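Local coordinates for prephenate dehydratase (Arthrobacter aurescens, PDB 3MWB), which probably catalyses the conversion of prephenate to phenylpyruvate, with loss of water and carbon dioxide, in L-phenylalanine biosynthesis, and binds L-phenylalanine, at residues A[201-206]-A[278-283]; A[229-234]-A[248-253]. One frame throughout, in Å; residues are numbered along the deposited sequence.

Interaction 1 (A[201-206]-A[278-283])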
ATOM      1  N   LYS A 201      12.426  17.670  14.096  1.00 21.69           N
ATOM      2  CA  LYS A 201      11.909  16.349  14.338  1.00 21.93           C
ATOM      3  C   LYS A 201      10.513  16.500  14.948  1.00 21.73           C
ATOM      4  O   LYS A 201      10.257  17.430  15.718  1.00 21.23           O
ATOM      5  CB  LYS A 201      12.850  15.647  15.319  1.00 22.99           C
ATOM      6  CG  LYS A 201      12.802  14.144  15.304  1.00 23.70           C
ATOM      7  CD  LYS A 201      13.954  13.531  16.152  1.00 22.41           C
ATOM      8  CE  LYS A 201      15.227  13.221  15.365  1.00 22.39           C
ATOM      9  NZ  LYS A 201      16.244  12.621  16.284  1.00 22.89           N
ATOM     10  N   THR A 202       9.608  15.591  14.599  1.00 21.20           N
ATOM     11  CA  THR A 202       8.301  15.543  15.230  1.00 21.15           C
ATOM     12  C   THR A 202       8.080  14.148  15.781  1.00 20.74           C
ATOM     13  O   THR A 202       8.291  13.155  15.078  1.00 20.92           O
ATOM     14  CB  THR A 202       7.156  15.993  14.268  1.00 21.62           C
ATOM     15  OG1 THR A 202       7.324  17.377  13.921  1.00 21.69           O
ATOM     16  CG2 THR A 202       5.745  15.825  14.911  1.00 21.58           C
ATOM     17  N   THR A 203       7.648  14.079  17.039  1.00 20.64           N
ATOM     18  CA  THR A 203       7.403  12.810  17.724  1.00 20.20           C
ATOM     19  C   THR A 203       5.914  12.642  18.045  1.00 20.17           C
ATOM     20  O   THR A 203       5.244  13.587  18.500  1.00 21.04           O
ATOM     21  CB  THR A 203       8.267  12.685  19.033  1.00 20.83           C
ATOM     22  OG1 THR A 203       9.661  12.850  18.727  1.00 20.28           O
ATOM     23  CG2 THR A 203       8.088  11.312  19.708  1.00 19.67           C
ATOM     24  N   VAL A 204       5.414  11.430  17.827  1.00 20.24           N
ATOM     25  CA  VAL A 204       4.043  11.061  18.155  1.00 20.47           C
ATOM     26  C   VAL A 204       3.962   9.667  18.778  1.00 21.13           C
ATOM     27  O   VAL A 204       4.840   8.825  18.578  1.00 20.69           O
ATOM     28  CB  VAL A 204       3.108  11.070  16.922  1.00 20.90           C
ATOM     29  CG1 VAL A 204       2.878  12.465  16.437  1.00 21.60           C
ATOM     30  CG2 VAL A 204       3.640  10.143  15.788  1.00 20.24           C
ATOM     31  N   VAL A 205       2.890   9.430  19.529  1.00 21.29           N
ATOM     32  CA  VAL A 205       2.613   8.093  20.020  1.00 21.68           C
ATOM     33  C   VAL A 205       1.252   7.714  19.492  1.00 21.78           C
ATOM     34  O   VAL A 205       0.273   8.425  19.750  1.00 22.80           O
ATOM     35  CB  VAL A 205       2.640   8.017  21.576  1.00 22.74           C
ATOM     36  CG1 VAL A 205       2.051   6.645  22.061  1.00 23.15           C
ATOM     37  CG2 VAL A 205       4.060   8.236  22.095  1.00 22.21           C
ATOM     38  N   VAL A 206       1.191   6.625  18.726  1.00 21.92           N
ATOM     39  CA  VAL A 206      -0.053   6.218  18.057  1.00 21.81           C
ATOM     40  C   VAL A 206      -0.543   4.880  18.608  1.00 23.55           C
ATOM     41  O   VAL A 206       0.102   3.840  18.408  1.00 22.49           O
ATOM     42  CB  VAL A 206       0.101   6.146  16.499  1.00 22.28           C
ATOM     43  CG1 VAL A 206      -1.254   5.917  15.805  1.00 19.97           C
ATOM     44  CG2 VAL A 206       0.820   7.420  15.964  1.00 20.14           C
ATOM     45  N   GLY A 278       5.508  16.767  20.299  1.00 20.23           N
ATOM     46  CA  GLY A 278       6.305  17.946  20.026  1.00 20.20           C
ATOM     47  C   GLY A 278       7.059  17.893  18.724  1.00 19.09           C
ATOM     48  O   GLY A 278       7.318  16.807  18.150  1.00 18.66           O
ATOM     49  N   SER A 279       7.367  19.091  18.241  1.00 19.69           N
ATOM     50  CA  SER A 279       8.297  19.310  17.138  1.00 19.15           C
ATOM     51  C   SER A 279       9.434  20.078  17.772  1.00 19.96           C
ATOM     52  O   SER A 279       9.208  20.915  18.656  1.00 19.97           O
ATOM     53  CB  SER A 279       7.653  20.135  16.012  1.00 19.19           C
ATOM     54  OG  SER A 279       6.603  19.411  15.394  1.00 19.34           O
ATOM     55  N   TYR A 280      10.652  19.774  17.347  1.00 18.96           N
ATOM     56  CA  TYR A 280      11.841  20.322  17.998  1.00 19.99           C
ATOM     57  C   TYR A 280      13.037  20.151  17.072  1.00 19.85           C
ATOM     58  O   TYR A 280      13.037  19.257  16.195  1.00 19.41           O
ATOM     59  CB  TYR A 280      12.103  19.642  19.376  1.00 19.20           C
ATOM     60  CG  TYR A 280      12.122  18.146  19.286  1.00 20.48           C
ATOM     61  CD1 TYR A 280      10.924  17.414  19.347  1.00 17.96           C
ATOM     62  CD2 TYR A 280      13.312  17.444  19.074  1.00 20.04           C
ATOM     63  CE1 TYR A 280      10.910  16.037  19.200  1.00 19.34           C
ATOM     64  CE2 TYR A 280      13.293  16.011  18.933  1.00 19.92           C
ATOM     65  CZ  TYR A 280      12.081  15.340  19.007  1.00 20.35           C
ATOM     66  OH  TYR A 280      11.999  13.961  18.905  1.00 22.25           O
ATOM     67  N   ALA A 281      14.046  20.991  17.270  1.00 20.33           N
ATOM     68  CA  ALA A 281      15.251  20.988  16.441  1.00 21.36           C
ATOM     69  C   ALA A 281      16.000  19.668  16.571  1.00 21.52           C
ATOM     70  O   ALA A 281      16.135  19.132  17.677  1.00 21.02           O
ATOM     71  CB  ALA A 281      16.172  22.168  16.832  1.00 21.71           C
ATOM     72  N   ARG A 282      16.471  19.144  15.437  1.00 22.21           N
ATOM     73  CA  ARG A 282      17.382  17.990  15.421  1.00 22.87           C
ATOM     74  C   ARG A 282      18.727  18.381  16.017  1.00 24.40           C
ATOM     75  O   ARG A 282      19.305  19.409  15.633  1.00 24.75           O
ATOM     76  CB  ARG A 282      17.600  17.443  13.996  1.00 23.27           C
ATOM     77  CG  ARG A 282      16.305  16.931  13.300  1.00 23.79           C
ATOM     78  CD  ARG A 282      16.548  16.274  11.916  1.00 27.40           C
ATOM     79  NE  ARG A 282      17.730  15.415  11.851  1.00 27.81           N
ATOM     80  CZ  ARG A 282      17.728  14.091  11.666  1.00 31.23           C
ATOM     81  NH1 ARG A 282      16.595  13.416  11.513  1.00 29.76           N
ATOM     82  NH2 ARG A 282      18.886  13.433  11.634  1.00 33.70           N
ATOM     83  N   ALA A 283      19.208  17.569  16.967  1.00 25.39           N
ATOM     84  CA  ALA A 283      20.545  17.724  17.536  1.00 27.25           C
ATOM     85  C   ALA A 283      21.620  17.810  16.447  1.00 27.97           C
ATOM     86  O   ALA A 283      22.582  18.564  16.574  1.00 29.82           O
ATOM     87  CB  ALA A 283      20.852  16.557  18.479  1.00 27.75           C
TER

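Interaction 2 (A[229-234]-A[248-253]). With PHE (phenylalanine), chain C.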
ATOM      1  N   ASN A 229       9.817  11.406   5.989  1.00 20.76           N
ATOM      2  CA  ASN A 229      10.805  10.434   6.407  1.00 21.39           C
ATOM      3  C   ASN A 229      10.758  10.168   7.903  1.00 20.85           C
ATOM      4  O   ASN A 229      10.625  11.108   8.724  1.00 19.28           O
ATOM      5  CB  ASN A 229      12.196  10.955   6.037  1.00 23.65           C
ATOM      6  CG  ASN A 229      13.220   9.874   5.954  1.00 24.70           C
ATOM      7  OD1 ASN A 229      13.036   8.872   5.264  1.00 26.19           O
ATOM      8  ND2 ASN A 229      14.324  10.069   6.643  1.00 23.68           N
ATOM      9  N   LEU A 230      10.908   8.891   8.267  1.00 19.41           N
ATOM     10  CA  LEU A 230      10.975   8.528   9.682  1.00 19.85           C
ATOM     11  C   LEU A 230      12.396   8.212  10.152  1.00 20.57           C
ATOM     12  O   LEU A 230      13.218   7.688   9.383  1.00 22.39           O
ATOM     13  CB  LEU A 230      10.042   7.359  10.001  1.00 18.99           C
ATOM     14  CG  LEU A 230       8.588   7.497   9.550  1.00 19.23           C
ATOM     15  CD1 LEU A 230       7.845   6.182   9.871  1.00 19.87           C
ATOM     16  CD2 LEU A 230       7.880   8.717  10.196  1.00 18.29           C
ATOM     17  N   SER A 231      12.677   8.512  11.418  1.00 20.42           N
ATOM     18  CA  SER A 231      13.988   8.201  11.990  1.00 21.13           C
ATOM     19  C   SER A 231      13.898   7.227  13.169  1.00 21.21           C
ATOM     20  O   SER A 231      14.927   6.735  13.652  1.00 21.72           O
ATOM     21  CB  SER A 231      14.695   9.486  12.413  1.00 22.32           C
ATOM     22  OG  SER A 231      13.903  10.154  13.378  1.00 22.25           O
ATOM     23  N   ARG A 232      12.674   6.971  13.657  1.00 20.33           N
ATOM     24  CA  ARG A 232      12.479   6.028  14.747  1.00 19.56           C
ATOM     25  C   ARG A 232      11.076   5.471  14.747  1.00 19.57           C
ATOM     26  O   ARG A 232      10.103   6.207  14.590  1.00 18.50           O
ATOM     27  CB  ARG A 232      12.779   6.660  16.114  1.00 21.03           C
ATOM     28  CG  ARG A 232      12.785   5.645  17.291  1.00 20.39           C
ATOM     29  CD  ARG A 232      13.086   6.340  18.629  1.00 20.73           C
ATOM     30  NE  ARG A 232      12.055   7.343  18.877  1.00 20.76           N
ATOM     31  CZ  ARG A 232      10.919   7.114  19.527  1.00 21.93           C
ATOM     32  NH1 ARG A 232      10.678   5.915  20.051  1.00 23.93           N
ATOM     33  NH2 ARG A 232      10.019   8.081  19.651  1.00 20.93           N
ATOM     34  N   ILE A 233      10.981   4.147  14.870  1.00 20.07           N
ATOM     35  CA  ILE A 233       9.706   3.514  15.249  1.00 20.68           C
ATOM     36  C   ILE A 233       9.932   2.380  16.255  1.00 22.10           C
ATOM     37  O   ILE A 233      10.902   1.624  16.134  1.00 22.35           O
ATOM     38  CB  ILE A 233       8.931   2.994  14.044  1.00 21.41           C
ATOM     39  CG1 ILE A 233       7.678   2.228  14.518  1.00 23.22           C
ATOM     40  CG2 ILE A 233       9.842   2.134  13.150  1.00 20.48           C
ATOM     41  CD1 ILE A 233       6.861   1.713  13.446  1.00 25.55           C
ATOM     42  N   GLU A 234       9.057   2.304  17.262  1.00 28.48           N
ATOM     43  CA  GLU A 234       9.067   1.229  18.246  1.00 28.13           C
ATOM     44  C   GLU A 234       7.624   0.897  18.657  1.00 26.10           C
ATOM     45  O   GLU A 234       6.845   1.769  19.059  1.00 25.62           O
ATOM     46  CB  GLU A 234       9.917   1.592  19.484  1.00 31.23           C
ATOM     47  CG  GLU A 234      11.245   2.288  19.155  1.00 35.20           C
ATOM     48  CD  GLU A 234      12.102   2.614  20.363  1.00 38.89           C
ATOM     49  OE1 GLU A 234      12.500   1.674  21.089  1.00 42.04           O
ATOM     50  OE2 GLU A 234      12.405   3.808  20.571  1.00 39.55           O
ATOM     51  N   SER A 248       5.629   4.288  19.001  1.00 18.91           N
ATOM     52  CA  SER A 248       6.409   5.482  19.298  1.00 19.35           C
ATOM     53  C   SER A 248       7.225   5.833  18.049  1.00 20.00           C
ATOM     54  O   SER A 248       7.988   5.005  17.523  1.00 20.76           O
ATOM     55  CB  SER A 248       7.331   5.192  20.481  1.00 20.08           C
ATOM     56  OG  SER A 248       7.928   6.363  21.008  1.00 19.71           O
ATOM     57  N   ILE A 249       7.040   7.046  17.545  1.00 19.88           N
ATOM     58  CA  ILE A 249       7.532   7.371  16.201  1.00 19.49           C
ATOM     59  C   ILE A 249       8.180   8.757  16.176  1.00 19.47           C
ATOM     60  O   ILE A 249       7.615   9.725  16.711  1.00 19.49           O
ATOM     61  CB  ILE A 249       6.367   7.333  15.154  1.00 18.94           C
ATOM     62  CG1 ILE A 249       5.812   5.902  14.965  1.00 18.43           C
ATOM     63  CG2 ILE A 249       6.821   7.872  13.796  1.00 19.90           C
ATOM     64  CD1 ILE A 249       4.458   5.852  14.281  1.00 19.16           C
ATOM     65  N   ASP A 250       9.363   8.851  15.563  1.00 19.42           N
ATOM     66  CA  ASP A 250       9.968  10.165  15.246  1.00 19.45           C
ATOM     67  C   ASP A 250       9.928  10.357  13.743  1.00 19.55           C
ATOM     68  O   ASP A 250      10.377   9.469  12.988  1.00 19.84           O
ATOM     69  CB  ASP A 250      11.435  10.278  15.717  1.00 19.21           C
ATOM     70  CG  ASP A 250      11.608  10.092  17.236  1.00 20.58           C
ATOM     71  OD1 ASP A 250      10.647  10.329  18.016  1.00 20.64           O
ATOM     72  OD2 ASP A 250      12.731   9.723  17.656  1.00 18.11           O
ATOM     73  N   ALA A 251       9.375  11.495  13.306  1.00 19.57           N
ATOM     74  CA  ALA A 251       9.359  11.886  11.886  1.00 19.25           C
ATOM     75  C   ALA A 251      10.242  13.096  11.652  1.00 20.31           C
ATOM     76  O   ALA A 251      10.425  13.925  12.572  1.00 20.65           O
ATOM     77  CB  ALA A 251       7.928  12.185  11.439  1.00 19.82           C
ATOM     78  N   ASP A 252      10.810  13.195  10.449  1.00 20.12           N
ATOM     79  CA  ASP A 252      11.506  14.417   9.990  1.00 21.02           C
ATOM     80  C   ASP A 252      10.477  15.482   9.682  1.00 20.89           C
ATOM     81  O   ASP A 252       9.558  15.255   8.878  1.00 21.07           O
ATOM     82  CB  ASP A 252      12.259  14.169   8.690  1.00 22.01           C
ATOM     83  CG  ASP A 252      13.470  13.275   8.859  1.00 25.03           C
ATOM     84  OD1 ASP A 252      13.826  12.942  10.020  1.00 28.50           O
ATOM     85  OD2 ASP A 252      14.088  12.928   7.817  1.00 27.61           O
ATOM     86  N   GLY A 253      10.611  16.649  10.297  1.00 20.09           N
ATOM     87  CA  GLY A 253       9.690  17.711  10.012  1.00 19.64           C
ATOM     88  C   GLY A 253       9.142  18.418  11.220  1.00 20.14           C
ATOM     89  O   GLY A 253       9.334  18.004  12.377  1.00 19.39           O
TER
HETATM   90  N   PHE C 311      13.307   6.698   6.918  1.00 21.42           N
HETATM   91  CA  PHE C 311      12.703   5.449   6.314  1.00 20.49           C
HETATM   92  C   PHE C 311      11.189   5.565   6.248  1.00 20.27           C
HETATM   93  O   PHE C 311      10.487   4.572   5.913  1.00 20.21           O
HETATM   94  CB  PHE C 311      13.122   4.161   7.080  1.00 20.73           C
HETATM   95  CG  PHE C 311      12.920   4.224   8.588  1.00 21.54           C
HETATM   96  CD1 PHE C 311      11.634   4.111   9.154  1.00 18.65           C
HETATM   97  CD2 PHE C 311      14.030   4.382   9.444  1.00 21.37           C
HETATM   98  CE1 PHE C 311      11.443   4.175  10.534  1.00 20.14           C
HETATM   99  CE2 PHE C 311      13.858   4.438  10.840  1.00 22.12           C
HETATM  100  CZ  PHE C 311      12.550   4.331  11.386  1.00 21.58           C
HETATM  101  OXT PHE C 311      10.646   6.644   6.585  1.00 19.60           O
HETATM  102  O   HOH W   1      14.851  10.034  16.054  1.00 20.88           O
HETATM  103  O   HOH W   2      13.331  12.619  12.474  1.00 33.28           O

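Interaction 1 (A[201-206]-A[278-283])
In the antiparallel sheet of the ACT domain, the inner strand carrying Lys201 and Thr202 pairs with the edge strand carrying Ser279 and Tyr280. Lys201 and Tyr280 form a hydrogen-bonded pair through both backbone N and O atoms, with Lys201 N 2.7 Å from Tyr280 O. Thr202 and Ser279 make the next, non-hydrogen-bonded pair, after which Thr203 N donates to Gly278 O at 3.0 Å. On the face holding Lys201 and Tyr280, the tyrosine CG sits between its own backbone N and carbonyl carbon (chi1 52°), which turns the ring back over the neighbouring strand. There one face of the ring receives Lys201 CB in a CH-pi contact, CB lying 4.0 Å from the ring centroid of Tyr280. Tyr280 OH then donates to Thr203 OG1, which lies in the ring plane at its edge, 2.6 Å from that hydroxyl oxygen; Thr203 OG1 is bonded in turn to Asp250. A phenylalanine here would lack the hydroxyl and would probably leave Thr203 OG1 without its phenolic donor and Lys201 CD without its closest contact on the tyrosine. Lys201 CD passes 3.4 Å from Tyr280 OH, and the ammonium group beyond it forms a salt bridge with Glu85 of strand 81-89, which also packs against the tyrosine. On the opposite face, Ser279 OG donates to Thr202 OG1 at 2.6 Å. This hydroxyl pair is held at both ends, by Ala255 N on Ser279 OG and by Gly253 O on Thr202 OG1. The pairing of the first and last strands is that of the beta-alpha-beta-beta-alpha-beta ACT fold.

Interaction 2 (A[229-234]-A[248-253])
Arg232 reaches across the hairpin to Asp250 and Ser248, its guanidinium nitrogens all engaged on the face these residues share. The chain is bent at chi3 (60°), which carries NE to the carboxylate, and the group grips Asp250 side-on, with Arg232 NE 2.8 Å from Asp250 OD2 and NH2 donating to OD1. The two planes stand 62° apart: both oxygens lie near the guanidinium plane, yet the nitrogens meet them from above the carboxylate. The end of the same group holds Ser248, whose OG takes bonds from both NH1 and NH2, the former at 2.9 Å from Arg232 NH1 to Ser248 OG. Arg232 NH1 also forms a salt bridge with Glu234 OE2 at 2.8 Å.

Asn229 and Asp252 lie side by side and point the same way, amide and carboxylate turned 56° apart, with Asn229 ND2 3.1 Å from Asp252 OD2. The amide thereby offers Asn229 OD1 to the ammonium of the bound phenylalanine, 2.7 Å from its N, while ND2 also bonds Asp211 of the second subunit. Leu230 N donates to the ligand's OXT and Leu230 O accepts from its N, so two consecutive residues hold the amino acid's polar end.

Ser231 and Arg232 both face Asp250 in a classic beta bulge: Ser231 N donates to Asp250 O at 2.9 Å, and Arg232 N only weakly. Ser231 OG binds two waters, one donating to Asp250 OD2, the other to Asp252 OD1. On the other face Leu230 CD2 packs 3.7 Å from Ala251 CB, and Ile233 lies alongside Ile249.

Spread over two carboxylates and a hydroxyl, the buried arginine charge is probably well compensated and its plane fixed, while the asparagine links strand pairing to recognition of the ligand's ammonium group.

How the interactions relate
Along the chain, strand 200-207 comes first and leads through helix 215-224 to residues 229-234. The hairpin returns to 248-253, so interaction 2 closes a short loop of 13 residues. Helix 258-270 then carries the chain to 278-283, where interaction 1 closes a far longer loop of 71 residues that encloses the other; the two nest without crossing. They sit in one sheet, their centres about 8 Å apart, with strands 200-207 and 245-252 as neighbours: Thr202 O and Ala251 N, 2.7 Å apart, probably form a hydrogen bond. Interaction 1 ties the first strand to the last at one edge; interaction 2 joins the ligand-binding strand 230-237, which meets the second subunit, to the inner strand 245-252.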